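Local coordinates for alpha-galactosidase (Umbelopsis vinacea, PDB 3A5V), which hydrolyses terminal alpha-galactosidic bonds as a tetrameric, N-glycosylated glycoside hydrolase of family 27, at residues M11-W16 against N272-I277; Q26-A31 against K77-D82; L242-G247 against N279-I284. All blocks are in the same frame, centred on the assembly; numbering follows the deposited sequence. Where two conformers were deposited one is given.

Interaction 1: residues M11-W16 against N272-I277; sequences MGWNTW and NDVTNI. With NAG (2-acetamido-2-deoxy-beta-D-glucopyranose), chain C.
The carbonyl oxygen Asn272 O is reached from two directions: Trp13 NE1 donates to it over 2.8 Å, and a water lies within hydrogen-bonding distance of both Asn14 O and Asn272 O, 3.1 Å from the latter. The contact joins the first strand of the (beta/alpha)8 barrel, 11-14, to the loop that follows its eighth strand, 268-270. The indole N-H bond is nearly straight (167°) and lies close to the ring plane, yet it meets the carbonyl from above its plane. Trp13 turns CG anti to its own backbone N (chi1 173°), which carries the ring across to 272-277.

Val274 lies against one face of the indole, its CG2 4.0 Å from the centroid of the five-membered ring in a CH-pi contact, while its other methyl, CG1, is 3.5 Å from Trp13 CD1. Thr15 N covers the opposite face near the rim, and Ala31 and Ile35 of helix 25-38 pack on the same tryptophan. Asn272 OD1 comes to 3.6 Å from Trp13 CD1, its amide turned 40° from the ring plane, whereas ND2 bonds to Val244 O.

Farther along the loop Asp273 forms an Asx turn, its OD1 accepting from both Thr275 N and Thr275 OG1. Beyond that turn the chain carries an N-linked glycan, with Asn276 ND2 covalently joined to C1 of the first N-acetylglucosamine.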
# COMPACT_ATOMS: atom_id res chain seq x y z
N MET A 11 -34.59 -1.32 -0.12
CA MET A 11 -34.93 -2.72 -0.04
C MET A 11 -35.52 -3.13 -1.38
O MET A 11 -36.19 -2.34 -2.04
CB MET A 11 -35.94 -2.98 1.09
CG MET A 11 -35.47 -2.55 2.49
SD MET A 11 -36.76 -2.69 3.76
CE MET A 11 -37.17 -4.46 3.66
N GLY A 12 -35.29 -4.37 -1.79
CA GLY A 12 -35.74 -4.79 -3.11
C GLY A 12 -35.28 -6.19 -3.46
O GLY A 12 -35.01 -7.02 -2.57
N TRP A 13 -35.20 -6.44 -4.76
CA TRP A 13 -34.87 -7.76 -5.31
C TRP A 13 -34.18 -7.54 -6.67
O TRP A 13 -34.51 -6.59 -7.40
CB TRP A 13 -36.15 -8.59 -5.46
CG TRP A 13 -35.94 -9.91 -6.17
CD1 TRP A 13 -35.58 -11.10 -5.62
CD2 TRP A 13 -36.09 -10.14 -7.57
NE1 TRP A 13 -35.50 -12.08 -6.60
CE2 TRP A 13 -35.81 -11.51 -7.81
CE3 TRP A 13 -36.43 -9.31 -8.66
CZ2 TRP A 13 -35.86 -12.07 -9.10
CZ3 TRP A 13 -36.50 -9.87 -9.94
CH2 TRP A 13 -36.20 -11.25 -10.15
N ASN A 14 -33.24 -8.43 -6.99
CA ASN A 14 -32.36 -8.31 -8.16
C ASN A 14 -32.40 -9.62 -8.98
O ASN A 14 -32.39 -10.70 -8.40
CB ASN A 14 -30.93 -7.96 -7.67
CG ASN A 14 -29.91 -7.96 -8.79
OD1 ASN A 14 -29.55 -9.01 -9.32
ND2 ASN A 14 -29.42 -6.76 -9.16
N THR A 15 -32.44 -9.50 -10.31
CA THR A 15 -32.63 -10.64 -11.22
C THR A 15 -31.46 -11.62 -11.33
O THR A 15 -31.65 -12.75 -11.77
CB THR A 15 -32.90 -10.20 -12.68
OG1 THR A 15 -31.77 -9.47 -13.19
CG2 THR A 15 -34.20 -9.34 -12.80
N TRP A 16 -30.25 -11.19 -10.93
CA TRP A 16 -29.04 -11.96 -11.29
C TRP A 16 -28.98 -13.40 -10.77
O TRP A 16 -28.84 -14.33 -11.57
CB TRP A 16 -27.71 -11.23 -10.95
CG TRP A 16 -26.57 -12.04 -11.52
CD1 TRP A 16 -25.74 -12.90 -10.84
CD2 TRP A 16 -26.23 -12.18 -12.91
NE1 TRP A 16 -24.87 -13.52 -11.72
CE2 TRP A 16 -25.15 -13.09 -12.99
CE3 TRP A 16 -26.72 -11.59 -14.09
CZ2 TRP A 16 -24.56 -13.44 -14.22
CZ3 TRP A 16 -26.13 -11.93 -15.30
CH2 TRP A 16 -25.07 -12.85 -15.36
N ASN A 272 -32.38 -13.88 -4.54
CA ASN A 272 -32.95 -15.21 -4.38
C ASN A 272 -34.18 -15.45 -5.28
O ASN A 272 -34.43 -14.67 -6.20
CB ASN A 272 -33.31 -15.46 -2.90
CG ASN A 272 -34.42 -14.53 -2.39
OD1 ASN A 272 -34.91 -13.65 -3.12
ND2 ASN A 272 -34.81 -14.71 -1.14
N ASP A 273 -34.93 -16.52 -5.01
CA ASP A 273 -36.15 -16.83 -5.78
C ASP A 273 -37.37 -16.29 -5.02
O ASP A 273 -37.58 -16.64 -3.85
CB ASP A 273 -36.27 -18.34 -6.01
CG ASP A 273 -37.53 -18.73 -6.80
OD1 ASP A 273 -38.15 -17.90 -7.51
OD2 ASP A 273 -37.89 -19.91 -6.72
N VAL A 274 -38.13 -15.40 -5.66
CA VAL A 274 -39.34 -14.83 -5.02
C VAL A 274 -40.62 -15.51 -5.51
O VAL A 274 -41.71 -15.21 -5.01
CB VAL A 274 -39.46 -13.28 -5.22
CG1 VAL A 274 -38.46 -12.53 -4.33
CG2 VAL A 274 -39.30 -12.88 -6.70
N THR A 275 -40.49 -16.44 -6.45
CA THR A 275 -41.68 -17.12 -7.00
C THR A 275 -42.06 -18.40 -6.24
O THR A 275 -43.16 -18.94 -6.42
CB THR A 275 -41.53 -17.45 -8.52
OG1 THR A 275 -40.45 -18.37 -8.72
CG2 THR A 275 -41.30 -16.16 -9.34
N ASN A 276 -41.16 -18.88 -5.39
CA ASN A 276 -41.43 -20.03 -4.54
C ASN A 276 -40.65 -19.80 -3.25
O ASN A 276 -39.49 -20.16 -3.15
CB ASN A 276 -41.04 -21.34 -5.24
CG ASN A 276 -41.47 -22.58 -4.46
OD1 ASN A 276 -41.80 -22.51 -3.28
ND2 ASN A 276 -41.47 -23.72 -5.14
N ILE A 277 -41.30 -19.16 -2.29
CA ILE A 277 -40.67 -18.76 -1.04
C ILE A 277 -41.09 -19.75 0.04
O ILE A 277 -42.26 -19.79 0.40
CB ILE A 277 -41.07 -17.31 -0.63
CG1 ILE A 277 -40.91 -16.32 -1.80
CG2 ILE A 277 -40.27 -16.85 0.60
CD1 ILE A 277 -41.44 -14.89 -1.50
C1 NAG C . -41.91 -24.80 -4.30
C2 NAG C . -42.51 -25.77 -5.34
C3 NAG C . -42.69 -27.20 -4.82
C4 NAG C . -41.61 -27.67 -3.83
C5 NAG C . -41.21 -26.54 -2.86
C6 NAG C . -40.08 -26.88 -1.89
C7 NAG C . -44.20 -25.32 -7.02
C8 NAG C . -45.62 -24.93 -7.27
N2 NAG C . -43.81 -25.31 -5.76
O3 NAG C . -42.77 -28.06 -5.95
O4 NAG C . -42.10 -28.81 -3.14
O5 NAG C . -40.83 -25.39 -3.60
O6 NAG C . -38.84 -26.95 -2.58
O7 NAG C . -43.47 -25.63 -7.96
O HOH W 1 -32.25 -13.43 -8.09

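Interaction 2: residues Q26-A31 against K77-D82; sequences QLILDA and KPLVDD
Leu79 is the hub of this helix-helix contact on the outside of the (beta/alpha)8 barrel: both its methyls lie against Ile28 of helix 25-38, and CD1 also reaches Leu29. CD2 of Leu79 sits 4.0 Å from Ile28 CD1 and equally near the CG2 branch of that isoleucine, which lies roughly perpendicular to the leucine. The other branch, Leu79 CD1, comes to 4.2 Å from Leu29 CD1; here the two leucines run side by side, pointing opposite ways. Leu29 then reaches on to the next turn of helix 76-85, where its CD1 packs 3.5 Å from Asp82 CB.

In both leucines CG is anti to the backbone N (chi1 -155° in Leu29, 175° in Leu79), and the two branched ends meet between the helices. The segments 26-31 and 77-82 run almost parallel, with 11° between their directions and axes 10.6 Å apart. Such near alignment suits neighbouring helices of a barrel built from successive beta-alpha units, and no hydrogen bond joins the two segments.

In the second shell, Phe72 touches both Ile28 and Leu79, and Val23 and Ile50 also pack on Ile28, so the inner part of the contact is apolar. Toward the outer part, the carboxylate of Asp82 forms a salt bridge with Arg74 through OD2. The same oxygen, Asp82 OD2, has the second methyl of Leu29, CD2, beside it at 3.7 Å.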
# COMPACT_ATOMS: atom_id res chain seq x y z
N GLN A 26 -40.83 -11.51 -19.28
CA GLN A 26 -41.85 -12.31 -18.58
C GLN A 26 -41.42 -12.77 -17.19
O GLN A 26 -42.23 -12.77 -16.26
CB GLN A 26 -42.33 -13.51 -19.40
CG GLN A 26 -43.69 -14.09 -18.90
CD GLN A 26 -44.78 -13.01 -18.73
OE1 GLN A 26 -45.17 -12.34 -19.70
NE2 GLN A 26 -45.26 -12.83 -17.49
N LEU A 27 -40.15 -13.16 -17.07
CA LEU A 27 -39.61 -13.57 -15.78
C LEU A 27 -39.59 -12.40 -14.79
O LEU A 27 -39.90 -12.56 -13.61
CB LEU A 27 -38.20 -14.17 -15.95
CG LEU A 27 -38.13 -15.46 -16.77
CD1 LEU A 27 -36.69 -15.74 -17.19
CD2 LEU A 27 -38.74 -16.66 -16.03
N ILE A 28 -39.22 -11.22 -15.28
CA ILE A 28 -39.21 -10.03 -14.43
C ILE A 28 -40.64 -9.70 -13.96
O ILE A 28 -40.87 -9.42 -12.79
CB ILE A 28 -38.57 -8.82 -15.15
CG1 ILE A 28 -37.06 -9.06 -15.35
CG2 ILE A 28 -38.81 -7.48 -14.35
CD1 ILE A 28 -36.43 -8.23 -16.44
N LEU A 29 -41.58 -9.74 -14.90
CA LEU A 29 -42.98 -9.42 -14.57
C LEU A 29 -43.57 -10.43 -13.59
O LEU A 29 -44.26 -10.05 -12.65
CB LEU A 29 -43.82 -9.33 -15.86
CG LEU A 29 -45.09 -8.48 -15.87
CD1 LEU A 29 -44.96 -7.14 -15.13
CD2 LEU A 29 -45.51 -8.27 -17.32
N ASP A 30 -43.26 -11.72 -13.76
CA ASP A 30 -43.71 -12.74 -12.80
C ASP A 30 -43.09 -12.57 -11.41
O ASP A 30 -43.76 -12.79 -10.40
CB ASP A 30 -43.40 -14.14 -13.31
CG ASP A 30 -44.30 -14.57 -14.46
OD1 ASP A 30 -45.29 -13.87 -14.73
OD2 ASP A 30 -43.99 -15.62 -15.09
N ALA A 31 -41.82 -12.18 -11.36
CA ALA A 31 -41.15 -11.93 -10.07
C ALA A 31 -41.76 -10.69 -9.38
O ALA A 31 -41.97 -10.72 -8.16
CB ALA A 31 -39.68 -11.75 -10.27
N LYS A 77 -39.36 0.37 -21.51
CA LYS A 77 -40.34 1.31 -20.94
C LYS A 77 -41.69 0.66 -20.57
O LYS A 77 -42.19 0.90 -19.46
CB LYS A 77 -40.54 2.58 -21.80
CG LYS A 77 -41.37 3.63 -21.08
CD LYS A 77 -41.79 4.75 -21.98
CE LYS A 77 -42.72 5.72 -21.24
NZ LYS A 77 -41.96 6.58 -20.27
N PRO A 78 -42.30 -0.13 -21.48
CA PRO A 78 -43.59 -0.73 -21.12
C PRO A 78 -43.51 -1.72 -19.95
O PRO A 78 -44.48 -1.87 -19.21
CB PRO A 78 -44.01 -1.45 -22.41
CG PRO A 78 -43.31 -0.69 -23.51
CD PRO A 78 -41.95 -0.44 -22.87
N LEU A 79 -42.38 -2.42 -19.81
CA LEU A 79 -42.13 -3.25 -18.64
C LEU A 79 -42.05 -2.41 -17.35
O LEU A 79 -42.62 -2.78 -16.32
CB LEU A 79 -40.85 -4.11 -18.83
CG LEU A 79 -40.40 -4.94 -17.62
CD1 LEU A 79 -41.51 -5.91 -17.12
CD2 LEU A 79 -39.11 -5.72 -17.95
N VAL A 80 -41.33 -1.29 -17.41
CA VAL A 80 -41.25 -0.38 -16.25
C VAL A 80 -42.65 0.15 -15.88
O VAL A 80 -43.00 0.24 -14.70
CB VAL A 80 -40.27 0.78 -16.50
CG1 VAL A 80 -40.40 1.85 -15.44
CG2 VAL A 80 -38.82 0.25 -16.58
N ASP A 81 -43.47 0.46 -16.89
CA ASP A 81 -44.87 0.87 -16.64
C ASP A 81 -45.66 -0.19 -15.88
O ASP A 81 -46.43 0.13 -14.97
CB ASP A 81 -45.59 1.19 -17.97
CG ASP A 81 -45.09 2.47 -18.64
OD1 ASP A 81 -44.48 3.36 -17.99
OD2 ASP A 81 -45.34 2.59 -19.84
N ASP A 82 -45.48 -1.46 -16.26
CA ASP A 82 -46.12 -2.60 -15.57
C ASP A 82 -45.65 -2.74 -14.12
O ASP A 82 -46.44 -3.02 -13.22
CB ASP A 82 -45.84 -3.91 -16.31
CG ASP A 82 -46.62 -4.02 -17.62
OD1 ASP A 82 -47.63 -3.32 -17.78
OD2 ASP A 82 -46.20 -4.81 -18.50

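Interaction 3: residues L242-G247 against N279-I284; sequences LEVGNG and NTTKEI
A type II beta turn from Glu243 to Asn246, closed by the backbone bond Asn246 N to Glu243 O, brings Gly245 to within 5.5 Å of Thr281, measured between their CA atoms, at the first turns of helix 279-285. Gly245 adopts a positive phi of 101°, as is usual for the third position of such a turn, and its bare CA lies 3.3 Å from Thr281 OG1. With no side chain on Gly245, the threonine hydroxyl can lie directly against the loop backbone.

Val244, the second residue of the turn, supplies the apolar half of the contact. Its CG1 packs 3.9 Å from Ile284 CB and 4.1 Å from Thr281 CG2, bridging residues almost one helical turn apart. CG2 of Val244 instead meets the CG2 branch of Ile284 at 4.0 Å. That isoleucine branch stands anti to its backbone N, placing it beside both valine methyls, while the rest of the Ile284 side chain leads away from the turn. Thr281 divides its two branches between backbone and side chain, the hydroxyl over Gly245 and the methyl beside Val244.

The turn is also tied internally: Asn246 ND2 donates to Glu243 OE1 over 2.9 Å, on the anti side of the carboxylate oxygen, and bonds to Gly271 O as well. Glu243 N donates to His257 NE2.

Within the alpha-galactosidase barrel, this loop leads from strand 236-238 to helix 251-263. Leu242 pairs through its backbone with Ile269 of strand 268-270 and Gly271 just after it, and Ile284 also packs on Arg255 and Tyr258, so helix 279-285 rests against both the loop and helix 251-263.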
# COMPACT_ATOMS: atom_id res chain seq x y z
N LEU A 242 -28.68 -10.41 -0.45
CA LEU A 242 -29.00 -11.48 0.48
C LEU A 242 -29.12 -12.82 -0.26
O LEU A 242 -29.83 -12.91 -1.26
CB LEU A 242 -30.34 -11.16 1.19
CG LEU A 242 -30.26 -9.93 2.12
CD1 LEU A 242 -31.66 -9.35 2.39
CD2 LEU A 242 -29.52 -10.25 3.43
N GLU A 243 -28.44 -13.84 0.26
CA GLU A 243 -28.43 -15.20 -0.30
C GLU A 243 -29.54 -16.12 0.26
O GLU A 243 -29.66 -17.28 -0.14
CB GLU A 243 -27.06 -15.86 -0.07
CG GLU A 243 -25.90 -15.18 -0.81
CD GLU A 243 -25.78 -15.61 -2.28
OE1 GLU A 243 -26.58 -16.46 -2.74
OE2 GLU A 243 -24.88 -15.10 -2.97
N VAL A 244 -30.33 -15.59 1.19
CA VAL A 244 -31.34 -16.37 1.92
C VAL A 244 -32.25 -17.23 1.01
O VAL A 244 -32.94 -16.71 0.11
CB VAL A 244 -32.20 -15.49 2.84
CG1 VAL A 244 -33.15 -16.37 3.68
CG2 VAL A 244 -31.30 -14.60 3.75
N GLY A 245 -32.22 -18.53 1.23
CA GLY A 245 -33.08 -19.44 0.47
C GLY A 245 -32.36 -20.16 -0.65
O GLY A 245 -32.91 -21.11 -1.23
N ASN A 246 -31.15 -19.73 -0.98
CA ASN A 246 -30.42 -20.35 -2.10
C ASN A 246 -29.86 -21.75 -1.79
O ASN A 246 -29.65 -22.55 -2.71
CB ASN A 246 -29.38 -19.38 -2.71
CG ASN A 246 -30.05 -18.18 -3.41
OD1 ASN A 246 -31.23 -18.24 -3.81
ND2 ASN A 246 -29.30 -17.08 -3.54
N GLY A 247 -29.67 -22.06 -0.51
CA GLY A 247 -29.43 -23.46 -0.12
C GLY A 247 -28.02 -23.84 0.34
O GLY A 247 -27.83 -24.91 0.90
N ASN A 279 -41.36 -21.54 3.84
CA ASN A 279 -41.60 -21.03 5.19
C ASN A 279 -40.30 -20.67 5.90
O ASN A 279 -40.25 -19.68 6.63
CB ASN A 279 -42.39 -22.06 6.02
CG ASN A 279 -43.86 -22.11 5.63
OD1 ASN A 279 -44.36 -21.25 4.89
ND2 ASN A 279 -44.57 -23.11 6.13
N THR A 280 -39.26 -21.45 5.66
CA THR A 280 -37.95 -21.17 6.26
C THR A 280 -37.39 -19.81 5.78
O THR A 280 -36.83 -19.05 6.58
CB THR A 280 -36.97 -22.31 5.87
OG1 THR A 280 -37.63 -23.57 6.06
CG2 THR A 280 -35.70 -22.27 6.71
N THR A 281 -37.56 -19.52 4.50
CA THR A 281 -37.13 -18.24 3.95
C THR A 281 -38.00 -17.08 4.50
O THR A 281 -37.48 -16.03 4.88
CB THR A 281 -37.08 -18.27 2.40
OG1 THR A 281 -36.01 -19.15 2.00
CG2 THR A 281 -36.83 -16.87 1.83
N LYS A 282 -39.32 -17.30 4.57
CA LYS A 282 -40.22 -16.24 5.04
C LYS A 282 -39.88 -15.84 6.48
O LYS A 282 -39.91 -14.67 6.82
CB LYS A 282 -41.69 -16.70 4.99
CG LYS A 282 -42.26 -16.90 3.59
CD LYS A 282 -43.74 -17.39 3.67
CE LYS A 282 -44.33 -17.54 2.27
NZ LYS A 282 -45.70 -18.20 2.27
N GLU A 283 -39.56 -16.83 7.31
CA GLU A 283 -39.18 -16.57 8.71
C GLU A 283 -38.03 -15.57 8.80
O GLU A 283 -38.01 -14.71 9.69
CB GLU A 283 -38.82 -17.89 9.40
CG GLU A 283 -38.52 -17.75 10.89
CD GLU A 283 -38.19 -19.07 11.58
OE1 GLU A 283 -38.57 -20.16 11.05
OE2 GLU A 283 -37.53 -19.02 12.64
N ILE A 284 -37.07 -15.68 7.88
CA ILE A 284 -35.88 -14.80 7.88
C ILE A 284 -36.13 -13.43 7.21
O ILE A 284 -35.70 -12.38 7.71
CB ILE A 284 -34.64 -15.50 7.22
CG1 ILE A 284 -34.31 -16.85 7.90
CG2 ILE A 284 -33.39 -14.54 7.19
CD1 ILE A 284 -34.00 -16.77 9.44

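All three contacts belong to the (beta/alpha)8 barrel domain. Interactions 1 and 3 have centres 10 Å apart, and their segments alternate along the chain (11-16, 242-247, 272-277, 279-284). Both segments of interaction 2 fall in the chain between the two of interaction 1; their centres are 14 Å apart and they touch through helix 25-38, with Thr15 CG2 beside Ile28. Interaction 2 is complete before interaction 3 begins, their nearest atoms about 12 Å apart. Interaction 1 lies at the closure of the barrel between its first and eighth strands, interaction 2 pairs two outer helices, and interaction 3 sets the loop after the seventh strand against helix 279-285.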